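Local coordinates for uncharacterized protein (Bacteroides eggerthii DSM 20697, PDB 4ECO) that is of unknown function but, as a leucine-rich repeat protein, probably binds a partner protein, at residues G85-G90 / V109-S114; R556-G561 / R579-K584. One frame throughout, in Å; residues are numbered along the deposited sequence.

Interaction 1: G85-G90 / V109-S114; sequences GLSLEG and VLALGS
Three backbone hydrogen bonds join L86 and L88 to the parallel strand 109-111, whose axis runs 11° from that of strand 85-87. L86 gives its N to V109 O and takes A111 N on its O (2.9 Å), and L88 N reaches A111 O at 2.8 Å.

On the face of L86 and L110, both leucines hold CG anti to the backbone N (chi1 162° and 179°) and run alongside each other, L86 CG 3.9 Å from L110 CD1; just beyond the strands, L88 CD1 meets L112 CD2 at 3.8 Å. Such leucines on paired parallel strands fit a leucine-rich repeat. On the other face V109 CG2 lies 3.6 Å from G85 CA, where a CB would clash.

S114 OG donates to the anti lone pair of E89 OE2 (2.6 Å), and S87 OG donates to E89 OE1 (2.9 Å) while accepting from E89 N, an ST turn. The amides of L123 and F124 also bind this carboxylate, about 6 Å from the sodium ion of E117 and S192. An alanine at E89 would probably leave the S87 and S114 hydroxyls and both amides without this acceptor.

Four donors around one buried carboxylate would probably favour its ionised form.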
loop_
_atom_site.group_PDB
_atom_site.type_symbol
_atom_site.label_atom_id
_atom_site.label_comp_id
_atom_site.label_asym_id
_atom_site.label_seq_id
_atom_site.Cartn_x
_atom_site.Cartn_y
_atom_site.Cartn_z
ATOM N N GLY A 85 -9.462 -27.279 9.850
ATOM C CA GLY A 85 -9.420 -26.235 8.833
ATOM C C GLY A 85 -10.190 -26.617 7.601
ATOM O O GLY A 85 -10.226 -27.784 7.224
ATOM N N LEU A 86 -10.838 -25.652 6.989
ATOM C CA LEU A 86 -11.668 -25.902 5.814
ATOM C C LEU A 86 -11.654 -24.672 4.922
ATOM O O LEU A 86 -12.062 -23.578 5.344
ATOM C CB LEU A 86 -13.109 -26.290 6.251
ATOM C CG LEU A 86 -14.265 -26.200 5.247
ATOM C CD1 LEU A 86 -13.967 -26.944 3.990
ATOM C CD2 LEU A 86 -15.534 -26.772 5.834
ATOM N N SER A 87 -11.176 -24.857 3.680
ATOM C CA SER A 87 -11.107 -23.756 2.723
ATOM C C SER A 87 -11.768 -24.126 1.399
ATOM O O SER A 87 -11.425 -25.142 0.780
ATOM C CB SER A 87 -9.665 -23.338 2.483
ATOM O OG SER A 87 -9.599 -22.307 1.516
ATOM N N LEU A 88 -12.709 -23.289 0.958
ATOM C CA LEU A 88 -13.374 -23.509 -0.312
ATOM C C LEU A 88 -12.731 -22.699 -1.394
ATOM O O LEU A 88 -13.232 -22.705 -2.533
ATOM C CB LEU A 88 -14.849 -23.140 -0.229
ATOM C CG LEU A 88 -15.717 -23.866 0.762
ATOM C CD1 LEU A 88 -17.076 -23.248 0.765
ATOM C CD2 LEU A 88 -15.747 -25.371 0.500
ATOM N N GLU A 89 -11.635 -21.973 -1.050
ATOM C CA GLU A 89 -10.920 -21.097 -1.981
ATOM C C GLU A 89 -10.652 -21.776 -3.335
ATOM O O GLU A 89 -10.154 -22.906 -3.357
ATOM C CB GLU A 89 -9.579 -20.647 -1.386
ATOM C CG GLU A 89 -9.648 -19.527 -0.369
ATOM C CD GLU A 89 -8.288 -19.280 0.243
ATOM O OE1 GLU A 89 -7.675 -20.248 0.758
ATOM O OE2 GLU A 89 -7.815 -18.122 0.171
ATOM N N GLY A 90 -11.046 -21.094 -4.419
ATOM C CA GLY A 90 -10.840 -21.516 -5.803
ATOM C C GLY A 90 -11.688 -22.645 -6.349
ATOM O O GLY A 90 -11.595 -22.952 -7.540
ATOM N N VAL A 109 -9.715 -22.572 11.443
ATOM C CA VAL A 109 -9.722 -21.708 10.260
ATOM C C VAL A 109 -10.853 -22.132 9.317
ATOM O O VAL A 109 -11.137 -23.315 9.179
ATOM C CB VAL A 109 -8.341 -21.647 9.535
ATOM C CG1 VAL A 109 -7.232 -21.186 10.495
ATOM C CG2 VAL A 109 -7.963 -22.980 8.893
ATOM N N LEU A 110 -11.508 -21.150 8.688
ATOM C CA LEU A 110 -12.602 -21.342 7.733
ATOM C C LEU A 110 -12.598 -20.267 6.652
ATOM O O LEU A 110 -12.665 -19.075 6.971
ATOM C CB LEU A 110 -13.944 -21.326 8.475
ATOM C CG LEU A 110 -15.223 -21.492 7.656
ATOM C CD1 LEU A 110 -15.318 -22.897 6.996
ATOM C CD2 LEU A 110 -16.428 -21.259 8.541
ATOM N N ALA A 111 -12.533 -20.690 5.369
ATOM C CA ALA A 111 -12.595 -19.779 4.202
ATOM C C ALA A 111 -13.669 -20.248 3.203
ATOM O O ALA A 111 -13.677 -21.419 2.771
ATOM C CB ALA A 111 -11.247 -19.673 3.507
ATOM N N LEU A 112 -14.587 -19.332 2.876
ATOM C CA LEU A 112 -15.664 -19.550 1.906
ATOM C C LEU A 112 -15.316 -18.828 0.619
ATOM O O LEU A 112 -16.024 -18.900 -0.384
ATOM C CB LEU A 112 -17.025 -19.065 2.454
ATOM C CG LEU A 112 -17.494 -19.611 3.808
ATOM C CD1 LEU A 112 -18.813 -19.029 4.161
ATOM C CD2 LEU A 112 -17.548 -21.124 3.835
ATOM N N GLY A 113 -14.205 -18.118 0.685
ATOM C CA GLY A 113 -13.657 -17.309 -0.388
ATOM C C GLY A 113 -12.697 -16.345 0.244
ATOM O O GLY A 113 -12.654 -16.275 1.468
ATOM N N SER A 114 -11.902 -15.629 -0.558
ATOM C CA SER A 114 -10.923 -14.675 -0.038
ATOM C C SER A 114 -10.459 -13.727 -1.102
ATOM O O SER A 114 -10.746 -13.943 -2.289
ATOM C CB SER A 114 -9.705 -15.397 0.523
ATOM O OG SER A 114 -8.853 -15.804 -0.535
#

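Interaction 2: R556-G561 / R579-K584; sequences REWPEG and RKVNEK
E583 OE2 is gripped by two N-H groups of segment 556-561. W558 NE1 donates to its anti lone pair over 2.8 Å, nearly straight at 165° and close to the indole plane, while G561 N adds a weak bond of 3.0 Å to E583 OE2. The carboxylate stands almost perpendicular to the ring, their planes 88° apart, and T563 OG1 is bonded to the second oxygen, E583 OE1.

A second carboxylate crosses in the opposite sense. The E560 chain folds at chi2 (-71°), which places CD so that the carboxylate turns to the backbone of 582-583. Its OE2 and OE1 accept, each through its syn lone pair, from N582 N (2.8 Å) and E583 N (3.3 Å). Two successive amides are thereby held by one carboxylate in a two-pronged bond, even though E560 OE1 comes within 3.8 Å of E583 OE2.

Between the polar groups and the arginine pair, V581 packs on W558. V581 CG1 sits 3.5 Å from the centroid of the W558 five-membered ring, a CH-pi contact over the face, and V581 CG2 lies near W558 CD2 and CE3; P559 CD borders the opposite face.

R556 NE lies 3.2 Å from R579 NH2, two like charges. D577 OD2 forms a salt bridge with R579 NH2 and a long, weak ion pair with R556 NE.

The reciprocal exchange of carboxylates probably helps to set the spacing of these two successive loops of the repeat solenoid, each loop receiving N-H groups from the other; its two negative charges probably rely on those donors for stabilisation.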
loop_
_atom_site.group_PDB
_atom_site.type_symbol
_atom_site.label_atom_id
_atom_site.label_comp_id
_atom_site.label_asym_id
_atom_site.label_seq_id
_atom_site.Cartn_x
_atom_site.Cartn_y
_atom_site.Cartn_z
ATOM N N ARG A 556 21.878 27.181 -23.353
ATOM C CA ARG A 556 22.862 27.231 -24.428
ATOM C C ARG A 556 24.292 27.056 -23.858
ATOM O O ARG A 556 25.212 26.710 -24.613
ATOM C CB ARG A 556 22.722 28.560 -25.212
ATOM C CG ARG A 556 21.370 28.663 -25.941
ATOM C CD ARG A 556 21.023 30.042 -26.442
ATOM N NE ARG A 556 21.758 30.354 -27.663
ATOM C CZ ARG A 556 21.960 31.583 -28.123
ATOM N NH1 ARG A 556 21.494 32.633 -27.458
ATOM N NH2 ARG A 556 22.652 31.776 -29.240
ATOM N N GLU A 557 24.436 27.221 -22.508
ATOM C CA GLU A 557 25.678 27.179 -21.735
ATOM C C GLU A 557 26.037 25.760 -21.236
ATOM O O GLU A 557 25.283 25.139 -20.479
ATOM C CB GLU A 557 25.550 28.137 -20.514
ATOM C CG GLU A 557 26.751 28.224 -19.572
ATOM C CD GLU A 557 26.522 28.875 -18.215
ATOM O OE1 GLU A 557 25.467 29.529 -18.041
ATOM O OE2 GLU A 557 27.396 28.728 -17.323
ATOM N N TRP A 558 27.247 25.295 -21.599
ATOM C CA TRP A 558 27.791 24.032 -21.107
ATOM C C TRP A 558 28.441 24.298 -19.743
ATOM O O TRP A 558 29.163 25.289 -19.613
ATOM C CB TRP A 558 28.795 23.424 -22.108
ATOM C CG TRP A 558 29.597 22.281 -21.538
ATOM C CD1 TRP A 558 30.792 22.363 -20.876
ATOM C CD2 TRP A 558 29.213 20.895 -21.503
ATOM N NE1 TRP A 558 31.177 21.118 -20.441
ATOM C CE2 TRP A 558 30.237 20.195 -20.827
ATOM C CE3 TRP A 558 28.117 20.169 -22.014
ATOM C CZ2 TRP A 558 30.202 18.802 -20.655
ATOM C CZ3 TRP A 558 28.093 18.790 -21.856
ATOM C CH2 TRP A 558 29.118 18.123 -21.170
ATOM N N PRO A 559 28.240 23.434 -18.730
ATOM C CA PRO A 559 28.887 23.667 -17.430
ATOM C C PRO A 559 30.398 23.368 -17.484
ATOM O O PRO A 559 30.844 22.264 -17.119
ATOM C CB PRO A 559 28.146 22.701 -16.510
ATOM C CG PRO A 559 27.799 21.530 -17.415
ATOM C CD PRO A 559 27.433 22.192 -18.718
ATOM N N GLU A 560 31.193 24.353 -17.955
ATOM C CA GLU A 560 32.639 24.170 -18.060
ATOM C C GLU A 560 33.215 23.899 -16.684
ATOM O O GLU A 560 32.870 24.591 -15.727
ATOM C CB GLU A 560 33.328 25.360 -18.730
ATOM C CG GLU A 560 32.978 25.540 -20.200
ATOM C CD GLU A 560 33.530 24.542 -21.204
ATOM O OE1 GLU A 560 34.440 23.744 -20.859
ATOM O OE2 GLU A 560 33.053 24.594 -22.362
ATOM N N GLY A 561 33.958 22.806 -16.582
ATOM C CA GLY A 561 34.520 22.351 -15.324
ATOM C C GLY A 561 33.844 21.117 -14.758
ATOM O O GLY A 561 34.390 20.499 -13.841
ATOM N N ARG A 579 26.096 24.682 -27.113
ATOM C CA ARG A 579 26.980 25.113 -28.182
ATOM C C ARG A 579 28.378 24.510 -28.000
ATOM O O ARG A 579 28.514 23.294 -28.054
ATOM C CB ARG A 579 27.032 26.650 -28.243
ATOM C CG ARG A 579 25.681 27.352 -28.290
ATOM C CD ARG A 579 24.873 27.001 -29.512
ATOM N NE ARG A 579 23.577 27.675 -29.506
ATOM C CZ ARG A 579 22.986 28.178 -30.586
ATOM N NH1 ARG A 579 23.572 28.084 -31.777
ATOM N NH2 ARG A 579 21.812 28.779 -30.486
ATOM N N LYS A 580 29.399 25.341 -27.797
ATOM C CA LYS A 580 30.786 24.893 -27.701
ATOM C C LYS A 580 31.095 24.345 -26.301
ATOM O O LYS A 580 30.856 25.009 -25.280
ATOM C CB LYS A 580 31.760 26.045 -28.082
ATOM C CG LYS A 580 33.273 25.779 -27.974
ATOM C CD LYS A 580 33.861 24.853 -29.048
ATOM C CE LYS A 580 35.371 24.976 -29.165
ATOM N NZ LYS A 580 36.104 24.561 -27.929
ATOM N N VAL A 581 31.653 23.113 -26.300
ATOM C CA VAL A 581 32.121 22.367 -25.140
ATOM C C VAL A 581 33.652 22.366 -25.250
ATOM O O VAL A 581 34.207 21.730 -26.158
ATOM C CB VAL A 581 31.486 20.952 -25.053
ATOM C CG1 VAL A 581 31.974 20.203 -23.821
ATOM C CG2 VAL A 581 29.963 21.030 -25.051
ATOM N N ASN A 582 34.324 23.145 -24.379
ATOM C CA ASN A 582 35.777 23.327 -24.438
ATOM C C ASN A 582 36.519 22.126 -23.895
ATOM O O ASN A 582 37.395 21.628 -24.595
ATOM C CB ASN A 582 36.239 24.607 -23.699
ATOM C CG ASN A 582 35.774 25.922 -24.305
ATOM O OD1 ASN A 582 35.719 26.108 -25.535
ATOM N ND2 ASN A 582 35.463 26.887 -23.446
ATOM N N GLU A 583 36.224 21.693 -22.654
ATOM C CA GLU A 583 36.883 20.546 -22.007
ATOM C C GLU A 583 36.581 19.236 -22.737
ATOM O O GLU A 583 35.453 19.021 -23.187
ATOM C CB GLU A 583 36.446 20.414 -20.523
ATOM C CG GLU A 583 34.939 20.252 -20.286
ATOM C CD GLU A 583 34.458 20.453 -18.861
ATOM O OE1 GLU A 583 35.256 20.244 -17.920
ATOM O OE2 GLU A 583 33.271 20.805 -18.683
ATOM N N LYS A 584 37.587 18.367 -22.846
ATOM C CA LYS A 584 37.417 17.024 -23.394
ATOM C C LYS A 584 36.648 16.198 -22.376
ATOM O O LYS A 584 36.937 16.297 -21.180
ATOM C CB LYS A 584 38.768 16.377 -23.717
ATOM C CG LYS A 584 39.397 16.862 -25.004
ATOM C CD LYS A 584 40.693 16.122 -25.245
ATOM C CE LYS A 584 41.523 16.693 -26.364
ATOM N NZ LYS A 584 42.894 16.126 -26.359
#

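Interaction 1 comes first along the chain and closes before interaction 2 opens; their centres lie about 67 Å apart, their nearest atoms about 54 Å, on opposite sides of the chain's centre. Both join successive parallel elements of the leucine-rich repeat solenoid, but probably at different places in the repeat. Segments 85-90 and 109-114 lie on strands 83-87 and 109-111, which pair in parallel near the N-terminal end, whereas 556-561 and 579-584 are loops, the first between strands 540-542 and 570-572, the second between 570-572 and 591-593. The buried strand pairing and the partly buried loop pairing thus represent two ways in which neighbouring turns of an elongated, curved chain are held together.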